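Local coordinates for protein lovastatin nonaketide synthase mokA (Monascus pilosus, PDB 6AD3) that builds, as an iterative polyketide synthase, the nonaketide of monacolin K (lovastatin), and is represented here by its condensation domain, at residues V210-T215 / T355-V360; E217-E222 / A364-F369. The protein carries 1 engineered substitution. All blocks are in the same frame, centred on the assembly; numbering follows the deposited sequence.

Contact 1 (V210-T215 / T355-V360); sequences VGDGST and TNRTNV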
ATOM      1  N   VAL A 210       5.104  -0.780  11.590  1.00 12.87           N
ATOM      2  CA  VAL A 210       5.655   0.550  11.959  1.00 12.65           C
ATOM      3  C   VAL A 210       5.610   1.592  10.860  1.00 13.10           C
ATOM      4  O   VAL A 210       6.027   2.720  11.082  1.00 13.78           O
ATOM      5  CB  VAL A 210       7.077   0.485  12.550  1.00 13.17           C
ATOM      6  CG1 VAL A 210       7.082  -0.426  13.791  1.00 13.75           C
ATOM      7  CG2 VAL A 210       8.082  -0.034  11.510  1.00 13.88           C
ATOM      8  N   GLY A 211       5.124   1.212   9.683  1.00 10.98           N
ATOM      9  CA  GLY A 211       5.122   2.136   8.571  1.00 11.72           C
ATOM     10  C   GLY A 211       4.074   1.938   7.521  1.00 12.40           C
ATOM     11  O   GLY A 211       3.213   1.055   7.623  1.00 11.95           O
ATOM     12  N   ASP A 212       4.124   2.839   6.524  1.00 11.36           N
ATOM     13  CA  ASP A 212       3.273   2.787   5.313  1.00 12.18           C
ATOM     14  C   ASP A 212       3.697   3.939   4.412  1.00 13.33           C
ATOM     15  O   ASP A 212       4.684   4.592   4.692  1.00 12.18           O
ATOM     16  CB  ASP A 212       1.730   2.836   5.634  1.00 12.88           C
ATOM     17  CG  ASP A 212       1.253   4.149   6.286  1.00 14.01           C
ATOM     18  OD1 ASP A 212       1.915   5.207   6.202  1.00 13.39           O
ATOM     19  OD2 ASP A 212       0.132   4.130   6.857  1.00 14.12           O
ATOM     20  N   GLY A 213       3.089   4.045   3.232  1.00 13.91           N
ATOM     21  CA  GLY A 213       3.580   5.005   2.223  1.00 14.57           C
ATOM     22  C   GLY A 213       3.649   6.429   2.769  1.00 14.48           C
ATOM     23  O   GLY A 213       4.588   7.180   2.467  1.00 13.75           O
ATOM     24  N   SER A 214       2.635   6.854   3.528  1.00 12.55           N
ATOM     25  CA  SER A 214       2.669   8.185   4.125  1.00 11.92           C
ATOM     26  C   SER A 214       3.751   8.373   5.178  1.00 11.79           C
ATOM     27  O   SER A 214       4.390   9.440   5.290  1.00 13.21           O
ATOM     28  CB  SER A 214       1.288   8.546   4.683  1.00 13.25           C
ATOM     29  OG  SER A 214       0.341   8.602   3.632  1.00 14.13           O
ATOM     30  N   THR A 215       3.991   7.322   5.964  1.00 11.34           N
ATOM     31  CA  THR A 215       5.079   7.344   6.895  1.00 11.92           C
ATOM     32  C   THR A 215       6.422   7.500   6.206  1.00 12.85           C
ATOM     33  O   THR A 215       7.282   8.277   6.660  1.00 12.48           O
ATOM     34  CB  THR A 215       5.038   6.120   7.808  1.00 11.69           C
ATOM     35  OG1 THR A 215       3.888   6.259   8.674  1.00 12.51           O
ATOM     36  CG2 THR A 215       6.282   6.017   8.639  1.00 12.82           C
ATOM     37  N   THR A 355      -5.332   6.222   2.806  1.00 12.49           N
ATOM     38  CA  THR A 355      -4.387   6.476   3.886  1.00 15.60           C
ATOM     39  C   THR A 355      -4.993   6.396   5.285  1.00 16.27           C
ATOM     40  O   THR A 355      -4.265   6.161   6.253  1.00 12.71           O
ATOM     41  CB  THR A 355      -3.739   7.857   3.789  1.00 14.22           C
ATOM     42  OG1 THR A 355      -4.757   8.865   3.909  1.00 16.27           O
ATOM     43  CG2 THR A 355      -2.927   8.016   2.513  1.00 18.50           C
ATOM     44  N   ASN A 356      -6.289   6.635   5.394  1.00 14.62           N
ATOM     45  CA  ASN A 356      -6.967   6.717   6.690  1.00 17.14           C
ATOM     46  C   ASN A 356      -6.328   7.796   7.594  1.00 16.68           C
ATOM     47  O   ASN A 356      -6.218   7.630   8.776  1.00 19.08           O
ATOM     48  CB  ASN A 356      -7.036   5.356   7.389  1.00 16.88           C
ATOM     49  CG  ASN A 356      -8.253   5.216   8.307  1.00 26.51           C
ATOM     50  OD1 ASN A 356      -8.416   4.208   8.978  1.00 26.25           O
ATOM     51  ND2 ASN A 356      -9.102   6.211   8.325  1.00 32.67           N
ATOM     52  N   ARG A 357      -5.881   8.879   6.984  1.00 16.12           N
ATOM     53  CA  ARG A 357      -5.388  10.023   7.719  1.00 16.42           C
ATOM     54  C   ARG A 357      -6.289  11.197   7.359  1.00 20.81           C
ATOM     55  O   ARG A 357      -6.315  11.624   6.230  1.00 22.87           O
ATOM     56  CB  ARG A 357      -3.949  10.305   7.327  1.00 17.51           C
ATOM     57  CG  ARG A 357      -2.970   9.232   7.761  1.00 14.35           C
ATOM     58  CD  ARG A 357      -1.642   9.410   7.068  1.00 14.95           C
ATOM     59  NE  ARG A 357      -0.693   8.314   7.231  1.00 12.90           N
ATOM     60  CZ  ARG A 357       0.363   8.358   8.033  1.00 14.17           C
ATOM     61  NH1 ARG A 357       0.581   9.419   8.777  1.00 13.28           N
ATOM     62  NH2 ARG A 357       1.201   7.343   8.099  1.00 14.97           N
ATOM     63  N   THR A 358      -6.992  11.680   8.376  1.00 24.01           N
ATOM     64  CA  THR A 358      -8.192  12.485   8.276  1.00 33.96           C
ATOM     65  C   THR A 358      -8.134  13.835   9.028  1.00 40.41           C
ATOM     66  O   THR A 358      -9.143  14.522   9.131  1.00 41.47           O
ATOM     67  CB  THR A 358      -9.411  11.670   8.811  1.00 40.57           C
ATOM     68  OG1 THR A 358      -9.491  11.754  10.232  1.00 49.77           O
ATOM     69  CG2 THR A 358      -9.282  10.201   8.499  1.00 55.35           C
ATOM     70  N   ASN A 359      -6.987  14.167   9.599  1.00 25.42           N
ATOM     71  CA  ASN A 359      -6.796  15.407  10.322  1.00 23.89           C
ATOM     72  C   ASN A 359      -5.312  15.708  10.479  1.00 23.44           C
ATOM     73  O   ASN A 359      -4.481  14.910  10.125  1.00 19.62           O
ATOM     74  CB  ASN A 359      -7.515  15.404  11.656  1.00 23.85           C
ATOM     75  CG  ASN A 359      -6.936  14.416  12.625  1.00 29.27           C
ATOM     76  OD1 ASN A 359      -5.745  14.258  12.719  1.00 28.46           O
ATOM     77  ND2 ASN A 359      -7.788  13.746  13.342  1.00 31.81           N
ATOM     78  N   VAL A 360      -5.002  16.880  10.998  1.00 20.00           N
ATOM     79  CA  VAL A 360      -3.647  17.363  10.998  1.00 20.85           C
ATOM     80  C   VAL A 360      -2.728  16.373  11.697  1.00 18.47           C
ATOM     81  O   VAL A 360      -1.676  16.072  11.200  1.00 19.51           O
ATOM     82  CB  VAL A 360      -3.618  18.695  11.788  1.00 25.39           C
ATOM     83  CG1 VAL A 360      -2.216  19.137  12.153  1.00 31.08           C
ATOM     84  CG2 VAL A 360      -4.359  19.767  11.021  1.00 33.17           C
TER
HETATM   85  O   HOH W   1      -1.452   5.961   5.759  1.00 12.94           O
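Asp212 and Arg357 meet in a salt bridge, with NH2 of Arg357 lying 2.9 Å from OD1 of Asp212. The carboxylate is approached on its syn side; the two flat groups are turned 62° to each other, and only this one nitrogen of the guanidinium bonds directly to it. The same NH2 donates to OG1 of Thr215 at 3.0 Å, close to the guanidinium plane, although the bond is rather bent. The methylene of Ser214 lies over one face, its CB 3.2 Å from NE of Arg357, so the flat cation is held at its edge and packed from above; a small side chain suits that spot. NE is served by a water, 2.9 Å away, that passes hydrogen bonds to OD2 of Asp212 and to the carbonyl O of Thr355.

Asp212 and Gly213 are the DG of the HHxxxDG signature of condensation domains, and the deposited chain has Arg208 at the position of the signature's second histidine. As in other members of the family, the aspartate pairs with an arginine, consistent with a structural rather than a chemical role; here the pair ties the start of helix 213-227 to the loop after strand 348-354.

Several features hold the pair in place. Asp212 is also the N-cap of the helix: CG sits between the backbone N and the carbonyl carbon (chi1 64°), which turns the carboxylate back over the first turn, where OD1 accepts from N of Thr215 at 3.0 Å. Phe369 and Ala370 hold OD2, and Gly367 holds Thr215 OG1. On the other side, the extended Arg357 chain delivers NH1 to the carbonyls of Glu362 and Gly365, while N of Arg357 donates to OG1 of Thr355 at 3.3 Å, closing an ST turn.

Contact 2 (E217-E222 / A364-F369); sequences ENIFVE and AGMGFF
Met366 reaches across from the loop to the flank of helix 213-227, which continues directly from the condensation-domain signature, and lays its thioether against Asn218, Ile219 and Glu222. These positions lie on one side of the helix, one turn apart at most.

The apolar part is carried by the methionine's end. A bend at chi2 (-65°) turns SD and CE toward the helix, although CB sets out at an angle to it. SD and CE both rest on the methylene of Asn218, each 3.5 Å from its CB, and CE lies against the helix backbone, 3.7 Å from N of Ile219. CG1 of Ile219 adds a looser contact at 4.0 Å to CE. A slim, flexible thioether can follow the uneven flank of the helix; His126 and Phe129 also touch it.

The polar part centres on Glu222. Its extended chain brings the carboxylate over the methionine methyl, with CD 3.7 Å from CE. OE2 forms a salt bridge with Arg125, which would offset the charge beside this apolar group. OE1 is joined to the loop through one water, which donates both to OE1 of Glu222 at 2.8 Å and to O of Ala364 at 2.7 Å.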
ATOM      1  N   GLU A 217       6.985   8.983   3.340  1.00 13.96           N
ATOM      2  CA  GLU A 217       7.023  10.403   2.938  1.00 14.81           C
ATOM      3  C   GLU A 217       7.404  11.256   4.126  1.00 14.62           C
ATOM      4  O   GLU A 217       8.283  12.151   4.020  1.00 14.80           O
ATOM      5  CB  GLU A 217       5.645  10.835   2.404  1.00 16.98           C
ATOM      6  CG  GLU A 217       5.252  10.199   1.066  1.00 19.23           C
ATOM      7  CD  GLU A 217       3.750  10.304   0.733  1.00 22.64           C
ATOM      8  OE1 GLU A 217       3.293   9.633  -0.244  1.00 22.40           O
ATOM      9  OE2 GLU A 217       2.972  10.872   1.530  1.00 21.31           O
ATOM     10  N   ASN A 218       6.757  11.003   5.269  1.00 12.99           N
ATOM     11  CA  ASN A 218       6.974  11.828   6.460  1.00 13.45           C
ATOM     12  C   ASN A 218       8.452  11.710   6.906  1.00 14.88           C
ATOM     13  O   ASN A 218       9.023  12.674   7.383  1.00 15.45           O
ATOM     14  CB  ASN A 218       6.050  11.428   7.618  1.00 14.95           C
ATOM     15  CG  ASN A 218       4.593  11.828   7.405  1.00 14.96           C
ATOM     16  OD1 ASN A 218       3.708  11.479   8.229  1.00 18.71           O
ATOM     17  ND2 ASN A 218       4.346  12.652   6.404  1.00 11.85           N
ATOM     18  N   ILE A 219       9.028  10.502   6.855  1.00 13.04           N
ATOM     19  CA  ILE A 219      10.436  10.330   7.281  1.00 13.17           C
ATOM     20  C   ILE A 219      11.362  11.212   6.428  1.00 16.14           C
ATOM     21  O   ILE A 219      12.266  11.890   6.962  1.00 15.13           O
ATOM     22  CB  ILE A 219      10.864   8.844   7.167  1.00 12.91           C
ATOM     23  CG1 ILE A 219      10.171   8.038   8.281  1.00 12.82           C
ATOM     24  CG2 ILE A 219      12.372   8.710   7.231  1.00 14.81           C
ATOM     25  CD1 ILE A 219      10.175   6.539   8.082  1.00 14.83           C
ATOM     26  N   PHE A 220      11.191  11.150   5.101  1.00 15.87           N
ATOM     27  CA  PHE A 220      12.020  11.930   4.195  1.00 15.77           C
ATOM     28  C   PHE A 220      11.863  13.409   4.534  1.00 15.10           C
ATOM     29  O   PHE A 220      12.834  14.138   4.647  1.00 16.42           O
ATOM     30  CB  PHE A 220      11.618  11.695   2.737  1.00 17.55           C
ATOM     31  CG  PHE A 220      12.320  10.530   2.049  1.00 28.63           C
ATOM     32  CD1 PHE A 220      11.874   9.195   2.227  1.00 29.49           C
ATOM     33  CD2 PHE A 220      13.252  10.771   1.015  1.00 30.48           C
ATOM     34  CE1 PHE A 220      12.397   8.122   1.439  1.00 35.42           C
ATOM     35  CE2 PHE A 220      13.732   9.694   0.205  1.00 31.94           C
ATOM     36  CZ  PHE A 220      13.180   8.406   0.299  1.00 25.51           C
ATOM     37  N   VAL A 221      10.628  13.863   4.663  1.00 14.40           N
ATOM     38  CA  VAL A 221      10.360  15.266   4.928  1.00 16.68           C
ATOM     39  C   VAL A 221      10.934  15.753   6.271  1.00 17.00           C
ATOM     40  O   VAL A 221      11.511  16.831   6.351  1.00 17.13           O
ATOM     41  CB  VAL A 221       8.829  15.540   4.795  1.00 15.91           C
ATOM     42  CG1 VAL A 221       8.455  16.852   5.424  1.00 21.76           C
ATOM     43  CG2 VAL A 221       8.446  15.486   3.347  1.00 17.57           C
ATOM     44  N   GLU A 222      10.799  14.948   7.328  1.00 13.90           N
ATOM     45  CA  GLU A 222      11.385  15.303   8.614  1.00 14.75           C
ATOM     46  C   GLU A 222      12.895  15.314   8.554  1.00 14.78           C
ATOM     47  O   GLU A 222      13.529  16.253   9.042  1.00 15.95           O
ATOM     48  CB  GLU A 222      10.884  14.394   9.731  1.00 14.31           C
ATOM     49  CG  GLU A 222       9.423  14.664  10.128  1.00 14.73           C
ATOM     50  CD  GLU A 222       9.039  14.109  11.513  1.00 16.89           C
ATOM     51  OE1 GLU A 222       7.905  14.372  11.923  1.00 19.38           O
ATOM     52  OE2 GLU A 222       9.888  13.563  12.235  1.00 17.48           O
ATOM     53  N   ALA A 364       0.475  13.935  10.154  1.00 14.22           N
ATOM     54  CA  ALA A 364       1.862  14.172  10.607  1.00 16.63           C
ATOM     55  C   ALA A 364       2.477  12.968  11.324  1.00 16.29           C
ATOM     56  O   ALA A 364       3.687  12.843  11.418  1.00 16.87           O
ATOM     57  CB  ALA A 364       1.905  15.397  11.508  1.00 18.62           C
ATOM     58  N   GLY A 365       1.639  12.046  11.739  1.00 14.92           N
ATOM     59  CA  GLY A 365       2.081  10.929  12.570  1.00 15.96           C
ATOM     60  C   GLY A 365       2.874   9.887  11.765  1.00 15.21           C
ATOM     61  O   GLY A 365       2.755   9.785  10.540  1.00 15.17           O
ATOM     62  N   MET A 366       3.641   9.086  12.478  1.00 14.29           N
ATOM     63  CA  MET A 366       4.301   7.936  11.918  1.00 13.61           C
ATOM     64  C   MET A 366       3.565   6.672  12.341  1.00 13.06           C
ATOM     65  O   MET A 366       3.005   6.601  13.434  1.00 14.04           O
ATOM     66  CB  MET A 366       5.758   7.861  12.407  1.00 13.46           C
ATOM     67  CG  MET A 366       6.602   9.083  12.131  1.00 13.09           C
ATOM     68  SD  MET A 366       6.854   9.340  10.347  1.00 13.87           S
ATOM     69  CE  MET A 366       8.058  10.667  10.403  1.00 14.61           C
ATOM     70  N   GLY A 367       3.591   5.673  11.469  1.00 12.21           N
ATOM     71  CA  GLY A 367       3.142   4.343  11.780  1.00 13.04           C
ATOM     72  C   GLY A 367       2.272   3.782  10.657  1.00 15.21           C
ATOM     73  O   GLY A 367       2.314   4.271   9.511  1.00 15.82           O
ATOM     74  N   PHE A 368       1.572   2.702  10.965  1.00 14.13           N
ATOM     75  CA  PHE A 368       0.830   1.929   9.983  1.00 13.20           C
ATOM     76  C   PHE A 368      -0.651   2.280  10.055  1.00 16.48           C
ATOM     77  O   PHE A 368      -1.364   1.784  10.921  1.00 15.84           O
ATOM     78  CB  PHE A 368       1.046   0.432  10.219  1.00 13.13           C
ATOM     79  CG  PHE A 368       0.192  -0.460   9.382  1.00 12.17           C
ATOM     80  CD1 PHE A 368      -0.127  -0.130   8.081  1.00 12.83           C
ATOM     81  CD2 PHE A 368      -0.277  -1.673   9.897  1.00 15.53           C
ATOM     82  CE1 PHE A 368      -0.839  -1.004   7.272  1.00 13.17           C
ATOM     83  CE2 PHE A 368      -1.001  -2.544   9.088  1.00 12.89           C
ATOM     84  CZ  PHE A 368      -1.309  -2.189   7.789  1.00 15.28           C
ATOM     85  N   PHE A 369      -1.062   3.244   9.229  1.00 12.69           N
ATOM     86  CA  PHE A 369      -2.448   3.769   9.244  1.00 14.50           C
ATOM     87  C   PHE A 369      -3.244   3.288   8.055  1.00 16.15           C
ATOM     88  O   PHE A 369      -4.461   3.302   8.101  1.00 14.17           O
ATOM     89  CB  PHE A 369      -2.457   5.282   9.224  1.00 16.83           C
ATOM     90  CG  PHE A 369      -1.977   5.907  10.500  1.00 18.53           C
ATOM     91  CD1 PHE A 369      -2.850   6.085  11.561  1.00 27.18           C
ATOM     92  CD2 PHE A 369      -0.636   6.261  10.672  1.00 16.67           C
ATOM     93  CE1 PHE A 369      -2.411   6.691  12.735  1.00 32.42           C
ATOM     94  CE2 PHE A 369      -0.207   6.867  11.840  1.00 18.85           C
ATOM     95  CZ  PHE A 369      -1.091   7.108  12.853  1.00 23.92           C
TER
HETATM   96  O   HOH W   2       5.848  13.904  10.099  1.00 20.41           O

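Overall arrangement
Contacts 1 and 2 sit side by side, their centres about 7 Å apart, and join successive parts of helix 213-227 to successive parts of the connection between strands 348-354 and 371-377. They interlock directly: OG1 of Thr215 lies 2.7 Å from O of Gly367, OD2 of Asp212 2.8 Å from N of Phe369, and the Phe369 ring packs on the guanidinium, with CD2 3.3 Å from NH2 of Arg357. Arg208, at the second-histidine position of the signature, is near both, hydrogen-bonding to O of Gly211 and making a cation-pi contact with Phe368. In peptide synthetase condensation domains that histidine is linked to catalysis, so both contacts probably lie beside the position of the active site.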